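Local coordinates for protein branched-chain amino acid aminotransferase (Thermoproteus uzoniensis, PDB 5CE8) that probably catalyses the pyridoxal 5'-phosphate-dependent transfer of the amino group between the branched-chain amino acids leucine, isoleucine and valine and 2-oxoglutarate, at residues Tyr38-Phe43 against Ala108-Pro113; Ala48-Glu53 against Gly97-Leu102; Gly75-Tyr80 against Gly121-Val126. All coordinates share one frame; numbering follows the deposited sequence.

Contact 1 (Tyr38-Phe43 against Ala108-Pro113); sequences YGFGVF and AYISKP
The torsions of Phe-40, Ile-110 and Val-42 set the apolar side of this strand pair. The ring of Phe-40 stands anti to its backbone N (chi1 -168°), and Ile-110 has CG1 anti to its carbonyl carbon with the chain extended beyond it (chi2 160°), so that the CD1 methyl of Ile-110 arrives at the ring edge, near the ring plane, 3.7 Å from CD2 of Phe-40. On Val-42, chi1 of -58° places CG1 anti to the carbonyl carbon and leaves CG2 in the crowded position between N and C; from there CG2 of Val-42 lies 3.6 Å from CB of Ala-108. Both apolar pairs lie on one side of the paired backbones. Val-42 and Ala-108 form an antiparallel hydrogen-bonded pair: the N of Val-42 gives a 2.9 Å bond to the O of Ala-108, within the carbonyl plane, and the N of Ala-108 returns one of 2.8 Å to the O of Val-42, nearly along the C=O axis. At Gly-41, which has no side chain, the backbone comes very close, its CA 3.1 Å from the O of Ala-108. Helix 60-74 covers Val-42 through Leu-67, Ser-70 and Ile-74, and Ser-35 OG is hydrogen-bonded to both Phe-40 O and Ile-110 N where the strands part. Ile-171 of the second subunit packs on Phe-40. The side chain of Val-42 is about 10 Å from the bound PLP. This end of the strand pair is thus held by two reciprocal backbone bonds, which set its antiparallel direction, while uncharged methyl and aromatic carbons fill one face.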
# COMPACT_ATOMS: atom_id res chain seq x y z
N TYR A 38 -22.85 14.83 -7.47
CA TYR A 38 -21.96 14.09 -6.51
C TYR A 38 -21.92 12.52 -6.61
O TYR A 38 -21.37 11.86 -5.71
CB TYR A 38 -22.36 14.46 -5.09
CG TYR A 38 -22.44 15.93 -4.85
CD1 TYR A 38 -21.40 16.83 -5.21
CD2 TYR A 38 -23.54 16.47 -4.20
CE1 TYR A 38 -21.54 18.20 -4.98
CE2 TYR A 38 -23.69 17.81 -4.01
CZ TYR A 38 -22.72 18.69 -4.36
OH TYR A 38 -22.98 20.02 -4.05
N GLY A 39 -22.52 11.96 -7.67
CA GLY A 39 -22.61 10.51 -7.94
C GLY A 39 -23.22 9.69 -6.82
O GLY A 39 -22.82 8.59 -6.55
N PHE A 40 -24.27 10.21 -6.21
CA PHE A 40 -24.99 9.54 -5.19
C PHE A 40 -26.32 8.96 -5.72
O PHE A 40 -27.43 9.63 -5.70
CB PHE A 40 -25.27 10.50 -4.08
CG PHE A 40 -25.76 9.81 -2.85
CD1 PHE A 40 -24.88 9.12 -2.05
CD2 PHE A 40 -27.08 9.92 -2.42
CE1 PHE A 40 -25.31 8.51 -0.86
CE2 PHE A 40 -27.55 9.23 -1.24
CZ PHE A 40 -26.65 8.52 -0.48
N GLY A 41 -26.18 7.75 -6.27
CA GLY A 41 -27.26 7.01 -6.90
C GLY A 41 -26.89 5.54 -6.85
O GLY A 41 -25.71 5.17 -6.51
N VAL A 42 -27.85 4.71 -7.16
CA VAL A 42 -27.59 3.33 -7.56
C VAL A 42 -28.32 2.98 -8.86
O VAL A 42 -29.38 3.61 -9.19
CB VAL A 42 -27.94 2.36 -6.45
CG1 VAL A 42 -27.14 2.72 -5.24
CG2 VAL A 42 -29.38 2.34 -6.09
N PHE A 43 -27.87 1.92 -9.51
CA PHE A 43 -28.56 1.47 -10.71
C PHE A 43 -28.47 -0.05 -10.80
O PHE A 43 -27.82 -0.72 -9.95
CB PHE A 43 -28.02 2.13 -11.97
CG PHE A 43 -26.57 1.84 -12.26
CD1 PHE A 43 -25.56 2.54 -11.58
CD2 PHE A 43 -26.22 0.89 -13.18
CE1 PHE A 43 -24.21 2.19 -11.82
CE2 PHE A 43 -24.89 0.61 -13.51
CZ PHE A 43 -23.90 1.24 -12.82
N ALA A 108 -31.97 4.63 -9.38
CA ALA A 108 -32.38 5.30 -8.17
C ALA A 108 -31.49 6.51 -7.84
O ALA A 108 -30.23 6.34 -7.63
CB ALA A 108 -32.21 4.36 -7.00
N TYR A 109 -32.11 7.65 -7.55
CA TYR A 109 -31.40 8.97 -7.44
C TYR A 109 -32.30 10.00 -6.76
O TYR A 109 -33.48 9.79 -6.61
CB TYR A 109 -31.02 9.47 -8.85
CG TYR A 109 -32.28 9.69 -9.61
CD1 TYR A 109 -32.91 8.63 -10.24
CD2 TYR A 109 -32.96 10.89 -9.52
CE1 TYR A 109 -34.16 8.80 -10.91
CE2 TYR A 109 -34.17 11.07 -10.20
CZ TYR A 109 -34.80 10.02 -10.88
OH TYR A 109 -36.09 10.17 -11.48
N ILE A 110 -31.72 11.13 -6.34
CA ILE A 110 -32.43 12.11 -5.62
C ILE A 110 -33.03 13.16 -6.63
O ILE A 110 -32.30 13.72 -7.42
CB ILE A 110 -31.52 12.75 -4.56
CG1 ILE A 110 -31.30 11.71 -3.45
CG2 ILE A 110 -32.15 14.05 -4.00
CD1 ILE A 110 -30.10 11.97 -2.57
N SER A 111 -34.36 13.34 -6.62
CA SER A 111 -35.02 14.25 -7.52
C SER A 111 -35.04 15.72 -6.93
O SER A 111 -35.30 16.63 -7.64
CB SER A 111 -36.43 13.70 -7.84
OG SER A 111 -37.17 13.74 -6.67
N LYS A 112 -34.75 15.91 -5.66
CA LYS A 112 -34.64 17.23 -5.07
C LYS A 112 -33.28 17.95 -5.43
O LYS A 112 -32.24 17.35 -5.46
CB LYS A 112 -34.82 17.09 -3.56
CG LYS A 112 -34.77 18.38 -2.76
CD LYS A 112 -34.50 18.17 -1.27
CE LYS A 112 -33.41 19.13 -0.80
NZ LYS A 112 -33.15 19.15 0.68
N PRO A 113 -33.29 19.26 -5.74
CA PRO A 113 -32.04 20.02 -5.84
C PRO A 113 -31.34 20.20 -4.47
O PRO A 113 -31.99 20.51 -3.51
CB PRO A 113 -32.49 21.38 -6.40
CG PRO A 113 -33.99 21.44 -6.22
CD PRO A 113 -34.51 20.07 -6.00

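Contact 2 (Ala48-Glu53 against Gly97-Leu102); sequences AYWNGE and GFKEDL
The close-knit half of this contact is a single antiparallel bridge at the C-terminal end of strand 41-50. Ala-48 and Leu-102 make a hydrogen-bonded pair: Leu-102 N reaches Ala-48 O at 3.0 Å and in the carbonyl plane, whereas Ala-48 N approaches Leu-102 O at 3.1 Å from above the plane of the Leu-102 carbonyl. Just before Leu-102, the carboxylate of Asp-101 takes over the role of a backbone carbonyl. With CG anti to its carbonyl carbon (chi1 -67°), it carries OD1 to the N of Trp-50, 3.1 Å away, with an N-H...O angle of 170° and nearly along the C-O axis of OD1, so a side chain prolongs the pairing where the regular strand bonds stop. The looser half lies toward solvent. Here the indole of Trp-50, anti to its backbone N, lies beside exposed Lys-99; CB of Lys-99 stands over the six-membered ring, 4.0 Å from its centroid, in a CH-pi contact, and the O of Lys-99 rests over the same face. Gly-52 N approaches the opposite face, in an Asx turn where Asn-51 OD1 accepts from Glu-53 N. Lys-99 also makes a cation-pi contact with Tyr-307, and Tyr-49 OH is hydrogen-bonded to Glu-263 OE1. Leu-55 of strand 55-58 touches Ala-48, Trp-50 and Leu-102, helix 279-292 packs on Tyr-49, and Val-93 of helix 82-95 meets Leu-102.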
# COMPACT_ATOMS: atom_id res chain seq x y z
N ALA A 48 -34.12 -8.76 -20.92
CA ALA A 48 -35.26 -9.55 -21.23
C ALA A 48 -34.96 -10.10 -22.53
O ALA A 48 -34.45 -9.39 -23.39
CB ALA A 48 -36.50 -8.70 -21.32
N TYR A 49 -35.31 -11.36 -22.72
CA TYR A 49 -35.08 -12.02 -23.97
C TYR A 49 -36.39 -12.65 -24.59
O TYR A 49 -37.18 -13.31 -23.92
CB TYR A 49 -34.14 -13.15 -23.74
CG TYR A 49 -32.73 -12.83 -23.33
CD1 TYR A 49 -31.73 -12.73 -24.30
CD2 TYR A 49 -32.36 -12.76 -22.01
CE1 TYR A 49 -30.40 -12.52 -23.97
CE2 TYR A 49 -31.01 -12.57 -21.66
CZ TYR A 49 -30.05 -12.45 -22.64
OH TYR A 49 -28.73 -12.28 -22.32
N TRP A 50 -36.52 -12.44 -25.88
CA TRP A 50 -37.61 -12.92 -26.70
C TRP A 50 -37.17 -14.26 -27.21
O TRP A 50 -36.17 -14.34 -27.86
CB TRP A 50 -37.75 -12.02 -27.93
CG TRP A 50 -38.93 -12.36 -28.79
CD1 TRP A 50 -38.91 -12.70 -30.14
CD2 TRP A 50 -40.29 -12.36 -28.39
NE1 TRP A 50 -40.21 -12.90 -30.58
CE2 TRP A 50 -41.07 -12.70 -29.53
CE3 TRP A 50 -40.93 -12.08 -27.20
CZ2 TRP A 50 -42.44 -12.80 -29.48
CZ3 TRP A 50 -42.33 -12.16 -27.15
CH2 TRP A 50 -43.07 -12.51 -28.30
N ASN A 51 -37.93 -15.30 -26.96
CA ASN A 51 -37.59 -16.61 -27.47
C ASN A 51 -38.49 -16.99 -28.66
O ASN A 51 -38.44 -18.10 -29.09
CB ASN A 51 -37.73 -17.64 -26.36
CG ASN A 51 -39.13 -17.79 -25.87
OD1 ASN A 51 -40.08 -17.28 -26.46
ND2 ASN A 51 -39.28 -18.46 -24.79
N GLY A 52 -39.35 -16.09 -29.14
CA GLY A 52 -40.32 -16.46 -30.14
C GLY A 52 -41.72 -16.67 -29.60
O GLY A 52 -42.66 -16.37 -30.30
N GLU A 53 -41.86 -17.15 -28.36
CA GLU A 53 -43.19 -17.34 -27.67
C GLU A 53 -43.51 -16.27 -26.68
O GLU A 53 -44.68 -16.03 -26.35
CB GLU A 53 -43.21 -18.63 -26.82
N GLY A 97 -45.28 -2.36 -25.56
CA GLY A 97 -45.50 -3.48 -26.48
C GLY A 97 -44.28 -4.16 -27.04
O GLY A 97 -44.33 -4.67 -28.16
N PHE A 98 -43.20 -4.21 -26.27
CA PHE A 98 -41.98 -4.80 -26.76
C PHE A 98 -42.14 -6.30 -26.89
O PHE A 98 -42.79 -6.94 -26.01
CB PHE A 98 -40.81 -4.53 -25.79
CG PHE A 98 -40.31 -3.12 -25.85
CD1 PHE A 98 -40.04 -2.52 -27.11
CD2 PHE A 98 -40.09 -2.39 -24.67
CE1 PHE A 98 -39.60 -1.19 -27.19
CE2 PHE A 98 -39.63 -1.08 -24.76
CZ PHE A 98 -39.39 -0.48 -26.00
N LYS A 99 -41.59 -6.82 -28.00
CA LYS A 99 -41.56 -8.27 -28.30
C LYS A 99 -40.19 -8.55 -28.92
O LYS A 99 -40.08 -9.01 -30.08
CB LYS A 99 -42.67 -8.73 -29.27
CG LYS A 99 -44.03 -8.83 -28.64
CD LYS A 99 -45.16 -8.94 -29.70
CE LYS A 99 -46.56 -8.65 -29.11
NZ LYS A 99 -46.69 -9.24 -27.74
N GLU A 100 -39.14 -8.21 -28.14
CA GLU A 100 -37.73 -8.33 -28.61
C GLU A 100 -36.79 -8.17 -27.40
O GLU A 100 -37.22 -7.70 -26.36
CB GLU A 100 -37.44 -7.21 -29.61
CG GLU A 100 -37.28 -5.81 -28.95
CD GLU A 100 -37.39 -4.67 -29.94
OE1 GLU A 100 -36.40 -4.25 -30.55
OE2 GLU A 100 -38.50 -4.17 -30.11
N ASP A 101 -35.51 -8.48 -27.61
CA ASP A 101 -34.45 -8.39 -26.57
C ASP A 101 -34.29 -6.93 -26.14
O ASP A 101 -34.27 -5.98 -26.98
CB ASP A 101 -33.09 -8.88 -27.07
CG ASP A 101 -33.05 -10.34 -27.37
OD1 ASP A 101 -34.05 -10.99 -27.08
OD2 ASP A 101 -32.03 -10.81 -27.97
N LEU A 102 -34.27 -6.77 -24.82
CA LEU A 102 -34.16 -5.48 -24.15
C LEU A 102 -33.07 -5.51 -23.09
O LEU A 102 -32.77 -6.57 -22.57
CB LEU A 102 -35.43 -5.19 -23.39
CG LEU A 102 -36.79 -5.17 -24.10
CD1 LEU A 102 -37.91 -4.91 -23.05
CD2 LEU A 102 -36.75 -4.18 -25.27

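Contact 3 (Gly75-Tyr80 against Gly121-Val126); sequences GLDVPY and GLQASV
In this class-IV aminotransferase fold, the loop that links helix 60-74 to helix 82-95 crosses the lead-in to strand 125-132 of the antiparallel sheet obliquely. Polar bonds tie the two backbones at Asp-77. The N of Ala-124 donates to Asp-77 O across 2.8 Å, nearly along the C=O axis, and a water extends the link by accepting from Asp-77 N and donating to Leu-122 O, the latter at 2.6 Å. Both backbone polar groups of Asp-77 are therefore engaged by residues 121-126, one directly and one through water. Apolar packing continues inward. The CB of Ala-124 points at the loop and is received by Leu-76, whose CG is anti to the backbone N (chi1 180°), so that CD1 lies 3.9 Å from the CB of Ala-124. Val-78 turns CB away from the strand, yet its CG1, anti to N, still meets CG2 of Val-126 at 4.0 Å, the two side chains crossing at about a right angle. That same CG2 is touched by CD2 of Tyr-80, the tyrosine and Val-126 side chains running antiparallel where they meet. Behind this layer, Leu-68 and Ala-71 of helix 60-74 pack on Val-78, while Leu-85 of helix 82-95 touches Tyr-80 and Val-126. On the exposed side, where the loop meets solvent, Pro-79 leans on the aliphatic part of Gln-123, whose CG approaches the proline CG. The CD of Pro-79 also lies 3.3 Å from the O of Ala-124.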
# COMPACT_ATOMS: atom_id res chain seq x y z
N GLY A 75 -26.51 4.34 1.78
CA GLY A 75 -27.39 5.17 2.66
C GLY A 75 -28.42 5.93 1.80
O GLY A 75 -28.85 7.05 2.14
N LEU A 76 -28.79 5.36 0.66
CA LEU A 76 -29.85 5.96 -0.16
C LEU A 76 -31.21 5.33 0.22
O LEU A 76 -31.27 4.12 0.45
CB LEU A 76 -29.47 5.63 -1.59
CG LEU A 76 -30.43 6.14 -2.62
CD1 LEU A 76 -30.45 7.67 -2.56
CD2 LEU A 76 -30.04 5.63 -3.95
N ASP A 77 -32.29 6.10 0.41
CA ASP A 77 -33.52 5.57 0.97
C ASP A 77 -34.43 5.33 -0.24
O ASP A 77 -34.93 6.27 -0.86
CB ASP A 77 -34.09 6.55 2.01
CG ASP A 77 -35.52 6.21 2.47
OD1 ASP A 77 -35.98 5.07 2.39
OD2 ASP A 77 -36.20 7.15 2.92
N VAL A 78 -34.62 4.05 -0.58
CA VAL A 78 -35.46 3.68 -1.74
C VAL A 78 -36.83 3.28 -1.22
O VAL A 78 -36.98 2.26 -0.58
CB VAL A 78 -34.79 2.58 -2.56
CG1 VAL A 78 -35.70 2.13 -3.69
CG2 VAL A 78 -33.48 3.10 -3.13
N PRO A 79 -37.88 4.08 -1.50
CA PRO A 79 -39.15 3.76 -0.86
C PRO A 79 -39.99 2.72 -1.57
O PRO A 79 -41.19 2.83 -1.60
CB PRO A 79 -39.86 5.13 -0.86
CG PRO A 79 -39.34 5.82 -2.08
CD PRO A 79 -37.92 5.36 -2.23
N TYR A 80 -39.38 1.73 -2.18
CA TYR A 80 -40.09 0.67 -2.88
C TYR A 80 -39.51 -0.66 -2.54
O TYR A 80 -38.30 -0.79 -2.36
CB TYR A 80 -39.92 0.85 -4.36
CG TYR A 80 -40.60 2.06 -4.92
CD1 TYR A 80 -41.99 2.07 -5.10
CD2 TYR A 80 -39.87 3.22 -5.25
CE1 TYR A 80 -42.62 3.20 -5.65
CE2 TYR A 80 -40.49 4.33 -5.76
CZ TYR A 80 -41.85 4.32 -5.97
OH TYR A 80 -42.49 5.46 -6.48
N GLY A 121 -31.60 11.33 5.09
CA GLY A 121 -33.03 11.47 5.24
C GLY A 121 -33.81 11.86 3.98
O GLY A 121 -35.00 11.94 4.04
N LEU A 122 -33.12 12.09 2.86
CA LEU A 122 -33.76 12.36 1.58
C LEU A 122 -34.32 11.09 1.05
O LEU A 122 -33.90 9.99 1.43
CB LEU A 122 -32.78 12.95 0.56
CG LEU A 122 -32.18 14.27 0.91
CD1 LEU A 122 -30.99 14.60 0.04
CD2 LEU A 122 -33.27 15.35 0.84
N GLN A 123 -35.29 11.21 0.17
CA GLN A 123 -35.96 10.01 -0.25
C GLN A 123 -35.69 9.84 -1.76
O GLN A 123 -35.78 10.75 -2.49
CB GLN A 123 -37.39 10.12 0.15
CG GLN A 123 -38.23 9.04 -0.44
CD GLN A 123 -39.34 8.66 0.50
OE1 GLN A 123 -39.07 8.25 1.62
NE2 GLN A 123 -40.59 8.77 0.04
N ALA A 124 -35.24 8.69 -2.20
CA ALA A 124 -34.92 8.53 -3.64
C ALA A 124 -36.14 8.46 -4.53
O ALA A 124 -37.20 8.00 -4.07
CB ALA A 124 -34.15 7.22 -3.86
N SER A 125 -35.94 8.82 -5.81
CA SER A 125 -36.85 8.44 -6.88
C SER A 125 -36.29 7.22 -7.61
O SER A 125 -35.08 6.98 -7.59
CB SER A 125 -37.04 9.58 -7.87
OG SER A 125 -37.78 10.65 -7.32
N VAL A 126 -37.16 6.45 -8.26
CA VAL A 126 -36.74 5.37 -9.11
C VAL A 126 -37.31 5.58 -10.52
O VAL A 126 -38.45 5.88 -10.70
CB VAL A 126 -37.04 3.99 -8.59
CG1 VAL A 126 -36.56 2.94 -9.61
CG2 VAL A 126 -36.34 3.77 -7.25
O HOH W 1 -31.94 8.89 0.15

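All three contacts reach the same antiparallel sheet, in which strand 102-109 lies between 41-50 and 125-132. Contacts 1 and 2 occur at opposite ends of strand 41-50, their centres about 30 Å apart, and along the chain contact 2 falls between the two halves of contact 1. Contact 3 is close to contact 1, with centres about 9 Å apart: Tyr-109 O is probably hydrogen-bonded to Ser-125 N, and Phe-40 packs against Leu-76. Contacts 2 and 3 stay about 16 Å apart at their nearest atoms. Contact 3 alternates in sequence with both others and holds the loop between helices 60-74 and 82-95 against the sheet, beside the strand pairing of contact 1.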